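Long-range contact in ADP compounds hydrolase NudE (Escherichia coli, PDB 1VHZ), which hydrolyses ADP-ribose, NADH and diadenosine polyphosphates such as Ap3A and Ap2A as a magnesium-dependent homodimeric Nudix enzyme: residues T72-I84 with D163-L175. Sequence-based numbering, arbitrary orientation.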
# COMPACT_ATOMS: atom_id res chain seq x y z
N THR A 72 2.99 14.18 -2.49
CA THR A 72 2.41 14.97 -1.42
C THR A 72 3.22 16.24 -1.16
O THR A 72 2.86 17.04 -0.30
CB THR A 72 2.39 14.17 -0.09
OG1 THR A 72 3.69 13.60 0.10
CG2 THR A 72 1.36 13.05 -0.14
N GLU A 73 4.36 16.39 -1.84
CA GLU A 73 5.23 17.53 -1.62
C GLU A 73 5.59 17.67 -0.14
O GLU A 73 5.38 18.71 0.47
CB GLU A 73 4.65 18.85 -2.12
CG GLU A 73 4.54 18.93 -3.63
CD GLU A 73 3.62 20.05 -4.08
OE1 GLU A 73 3.52 21.08 -3.38
OE2 GLU A 73 3.03 19.87 -5.16
N SER A 74 6.17 16.62 0.40
CA SER A 74 6.57 16.63 1.80
C SER A 74 7.65 15.57 2.00
O SER A 74 7.92 14.79 1.09
CB SER A 74 5.36 16.28 2.70
OG SER A 74 4.83 15.02 2.28
N TYR A 75 8.21 15.53 3.19
CA TYR A 75 9.24 14.57 3.51
C TYR A 75 8.60 13.39 4.24
O TYR A 75 7.85 13.61 5.20
CB TYR A 75 10.35 15.20 4.36
CG TYR A 75 11.34 15.94 3.49
CD1 TYR A 75 11.21 17.30 3.26
CD2 TYR A 75 12.38 15.25 2.87
CE1 TYR A 75 12.12 17.96 2.46
CE2 TYR A 75 13.27 15.90 2.07
CZ TYR A 75 13.14 17.26 1.85
OH TYR A 75 14.04 17.91 1.04
N GLU A 76 8.84 12.17 3.74
CA GLU A 76 8.25 11.06 4.50
C GLU A 76 9.32 10.55 5.47
O GLU A 76 10.47 10.96 5.37
CB GLU A 76 7.58 10.04 3.65
CG GLU A 76 8.25 9.17 2.69
CD GLU A 76 7.40 8.20 1.90
OE1 GLU A 76 7.57 8.19 0.65
OE2 GLU A 76 6.63 7.40 2.46
N LEU A 77 8.89 9.88 6.52
CA LEU A 77 9.76 9.27 7.51
C LEU A 77 9.50 7.76 7.34
O LEU A 77 8.31 7.37 7.36
CB LEU A 77 9.42 9.64 8.94
CG LEU A 77 10.15 8.83 10.03
CD1 LEU A 77 11.65 9.04 9.96
CD2 LEU A 77 9.64 9.20 11.43
N GLY A 78 10.52 6.97 7.07
CA GLY A 78 10.23 5.54 6.88
C GLY A 78 11.44 4.71 6.55
O GLY A 78 12.58 5.08 6.79
N PHE A 79 11.17 3.53 6.01
CA PHE A 79 12.19 2.57 5.65
C PHE A 79 12.70 2.79 4.23
O PHE A 79 11.98 3.22 3.33
CB PHE A 79 11.66 1.14 5.81
CG PHE A 79 11.13 0.89 7.20
CD1 PHE A 79 9.79 0.61 7.41
CD2 PHE A 79 11.97 0.96 8.30
CE1 PHE A 79 9.30 0.37 8.69
CE2 PHE A 79 11.50 0.73 9.58
CZ PHE A 79 10.16 0.43 9.78
N SER A 80 13.98 2.53 4.08
CA SER A 80 14.67 2.65 2.78
C SER A 80 14.05 1.70 1.80
O SER A 80 13.67 0.56 2.12
CB SER A 80 16.17 2.42 3.09
OG SER A 80 16.80 1.77 2.02
N LYS A 81 13.79 2.13 0.58
CA LYS A 81 13.14 1.37 -0.46
C LYS A 81 13.84 1.59 -1.80
O LYS A 81 14.32 2.69 -2.06
CB LYS A 81 11.69 1.92 -0.66
CG LYS A 81 10.77 1.71 0.52
CD LYS A 81 9.47 2.47 0.51
CE LYS A 81 8.79 2.46 1.87
NZ LYS A 81 9.23 3.54 2.81
N GLY A 82 13.77 0.59 -2.67
CA GLY A 82 14.36 0.70 -4.00
C GLY A 82 13.86 -0.45 -4.88
O GLY A 82 13.05 -1.28 -4.48
N LEU A 83 14.39 -0.52 -6.09
CA LEU A 83 14.04 -1.55 -7.03
C LEU A 83 15.09 -2.66 -7.07
O LEU A 83 16.27 -2.44 -6.83
CB LEU A 83 13.91 -0.94 -8.43
CG LEU A 83 12.80 0.10 -8.57
CD1 LEU A 83 12.81 0.71 -9.98
CD2 LEU A 83 11.45 -0.52 -8.27
N ILE A 84 14.61 -3.86 -7.36
CA ILE A 84 15.52 -5.01 -7.51
C ILE A 84 16.01 -4.98 -8.96
O ILE A 84 15.15 -5.01 -9.85
CB ILE A 84 14.77 -6.32 -7.25
CG1 ILE A 84 14.29 -6.32 -5.78
CG2 ILE A 84 15.65 -7.51 -7.60
CD1 ILE A 84 13.64 -7.61 -5.32
N ASP A 163 3.09 9.32 13.95
CA ASP A 163 3.67 10.30 13.02
C ASP A 163 3.05 10.15 11.64
O ASP A 163 3.32 9.18 10.92
CB ASP A 163 5.19 10.12 12.91
CG ASP A 163 5.86 11.23 12.14
OD1 ASP A 163 7.10 11.33 12.24
OD2 ASP A 163 5.18 12.01 11.44
N PRO A 164 2.25 11.11 11.21
CA PRO A 164 1.62 11.08 9.90
C PRO A 164 2.61 10.93 8.76
O PRO A 164 2.25 10.38 7.70
CB PRO A 164 0.85 12.41 9.81
CG PRO A 164 0.60 12.74 11.25
CD PRO A 164 1.87 12.33 11.98
N ASP A 165 3.86 11.39 8.89
CA ASP A 165 4.88 11.26 7.86
C ASP A 165 5.32 9.82 7.61
O ASP A 165 6.01 9.53 6.63
CB ASP A 165 6.15 12.05 8.25
CG ASP A 165 5.92 13.55 8.26
OD1 ASP A 165 6.66 14.25 8.99
OD2 ASP A 165 5.01 14.01 7.55
N PHE A 166 5.09 8.96 8.59
CA PHE A 166 5.40 7.56 8.53
C PHE A 166 4.20 6.72 8.11
O PHE A 166 4.40 5.65 7.55
CB PHE A 166 5.85 7.06 9.93
CG PHE A 166 6.07 5.57 9.99
CD1 PHE A 166 5.06 4.72 10.40
CD2 PHE A 166 7.30 5.02 9.64
CE1 PHE A 166 5.25 3.35 10.48
CE2 PHE A 166 7.50 3.65 9.71
CZ PHE A 166 6.47 2.81 10.12
N ASN A 167 2.98 7.17 8.41
CA ASN A 167 1.78 6.37 8.16
C ASN A 167 1.41 6.12 6.72
O ASN A 167 0.43 6.64 6.19
CB ASN A 167 0.60 6.92 8.99
CG ASN A 167 0.85 6.65 10.47
OD1 ASN A 167 1.62 5.76 10.85
ND2 ASN A 167 0.24 7.40 11.36
N GLU A 168 2.18 5.27 6.06
CA GLU A 168 2.04 4.84 4.68
C GLU A 168 1.87 3.32 4.72
O GLU A 168 2.57 2.66 5.50
CB GLU A 168 3.23 5.32 3.87
CG GLU A 168 3.16 5.04 2.38
CD GLU A 168 3.62 3.65 2.02
OE1 GLU A 168 4.32 3.01 2.84
OE2 GLU A 168 3.30 3.18 0.91
N ALA A 169 0.97 2.75 3.92
CA ALA A 169 0.66 1.33 3.98
C ALA A 169 1.83 0.37 3.97
O ALA A 169 1.74 -0.67 4.68
CB ALA A 169 -0.37 0.91 2.93
N ARG A 170 2.85 0.59 3.18
CA ARG A 170 4.01 -0.31 3.13
C ARG A 170 4.85 -0.17 4.39
O ARG A 170 5.30 -1.19 4.92
CB ARG A 170 4.82 -0.05 1.86
CG ARG A 170 4.03 -0.43 0.60
CD ARG A 170 4.68 0.15 -0.67
NE ARG A 170 5.03 1.54 -0.50
CZ ARG A 170 5.79 2.27 -1.28
NH1 ARG A 170 6.05 3.55 -0.99
NH2 ARG A 170 6.32 1.74 -2.37
N ASN A 171 5.01 1.07 4.88
CA ASN A 171 5.75 1.30 6.11
C ASN A 171 5.05 0.62 7.29
O ASN A 171 5.67 -0.07 8.10
CB ASN A 171 5.90 2.79 6.49
CG ASN A 171 6.94 3.52 5.65
OD1 ASN A 171 7.85 2.92 5.07
ND2 ASN A 171 6.78 4.84 5.54
N VAL A 172 3.74 0.84 7.38
CA VAL A 172 2.97 0.26 8.51
C VAL A 172 2.97 -1.26 8.46
O VAL A 172 3.19 -1.93 9.47
CB VAL A 172 1.56 0.85 8.54
CG1 VAL A 172 0.63 0.14 9.51
CG2 VAL A 172 1.63 2.35 8.91
N SER A 173 2.75 -1.84 7.27
CA SER A 173 2.79 -3.29 7.12
C SER A 173 4.15 -3.82 7.59
O SER A 173 4.21 -4.77 8.37
CB SER A 173 2.68 -3.68 5.63
OG SER A 173 1.37 -3.45 5.17
N ALA A 174 5.23 -3.19 7.12
CA ALA A 174 6.57 -3.59 7.49
C ALA A 174 6.80 -3.52 9.00
O ALA A 174 7.38 -4.43 9.58
CB ALA A 174 7.62 -2.73 6.78
N LEU A 175 6.40 -2.41 9.60
CA LEU A 175 6.56 -2.20 11.03
C LEU A 175 5.97 -3.34 11.84
O LEU A 175 6.64 -3.94 12.66
CB LEU A 175 5.87 -0.88 11.42
CG LEU A 175 6.03 -0.49 12.88
CD1 LEU A 175 7.48 -0.09 13.17
CD2 LEU A 175 5.04 0.60 13.27
O HOH W 1 5.06 13.36 4.51
O HOH W 2 8.37 15.64 7.36
O HOH W 3 6.63 6.77 -1.52
O HOH W 4 5.19 7.79 4.65
O HOH W 5 6.64 4.62 1.77
O HOH W 6 8.89 6.29 3.83
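Phe79 and Phe166 meet in an offset edge-to-face pair, with the edge of Phe166 turned to the face of Phe79. Their planes stand at 83° and their centroids 5.8 Å apart. Asn171 CB lies over one face of Phe166, and Asn171 O sits at the edge of Phe79. Ala174 CB packs obliquely on Phe79 CE1. The third flat group, the guanidinium of Arg170, has Lys81 CD over one face, 3.9 Å from NH1. Glu168 CD lies at its edge, and Glu168 OE2 forms a salt bridge with Arg170 NE, tilted from the guanidinium plane.

The Asn171 amide is fixed at both ends. Its ND2 donates to Phe166 O at 3.2 Å, in the amide plane. Its OD1 accepts from Lys81 NZ at 2.7 Å. The lysine chain is extended until a final bend (chi4 86°), which turns NZ back to Phe79 O as well, on a lone pair at 2.8 Å. Cutting Lys81 back to an alanine takes the chain off one face of the Arg170 guanidinium and would probably leave Asn171 OD1 and Phe79 O without this shared donor.

The backbones join where Leu77 N donates to Asp165 O (2.9 Å, 171°), from above the carbonyl plane. Phe166 CA returns a C-H...O contact to Leu77 O. Water 4 links Glu76 OE2 to Asp165 O. Glu168 caps helix 169-184, its OE1 accepting from Asn171 N at 2.9 Å.

The contact seats the start of this C-terminal helix against strands 74-78 and 80-83 of the Nudix fold. Lys81 directly precedes the Nudix box, close to Glu97 and Glu101, the probable metal ligands.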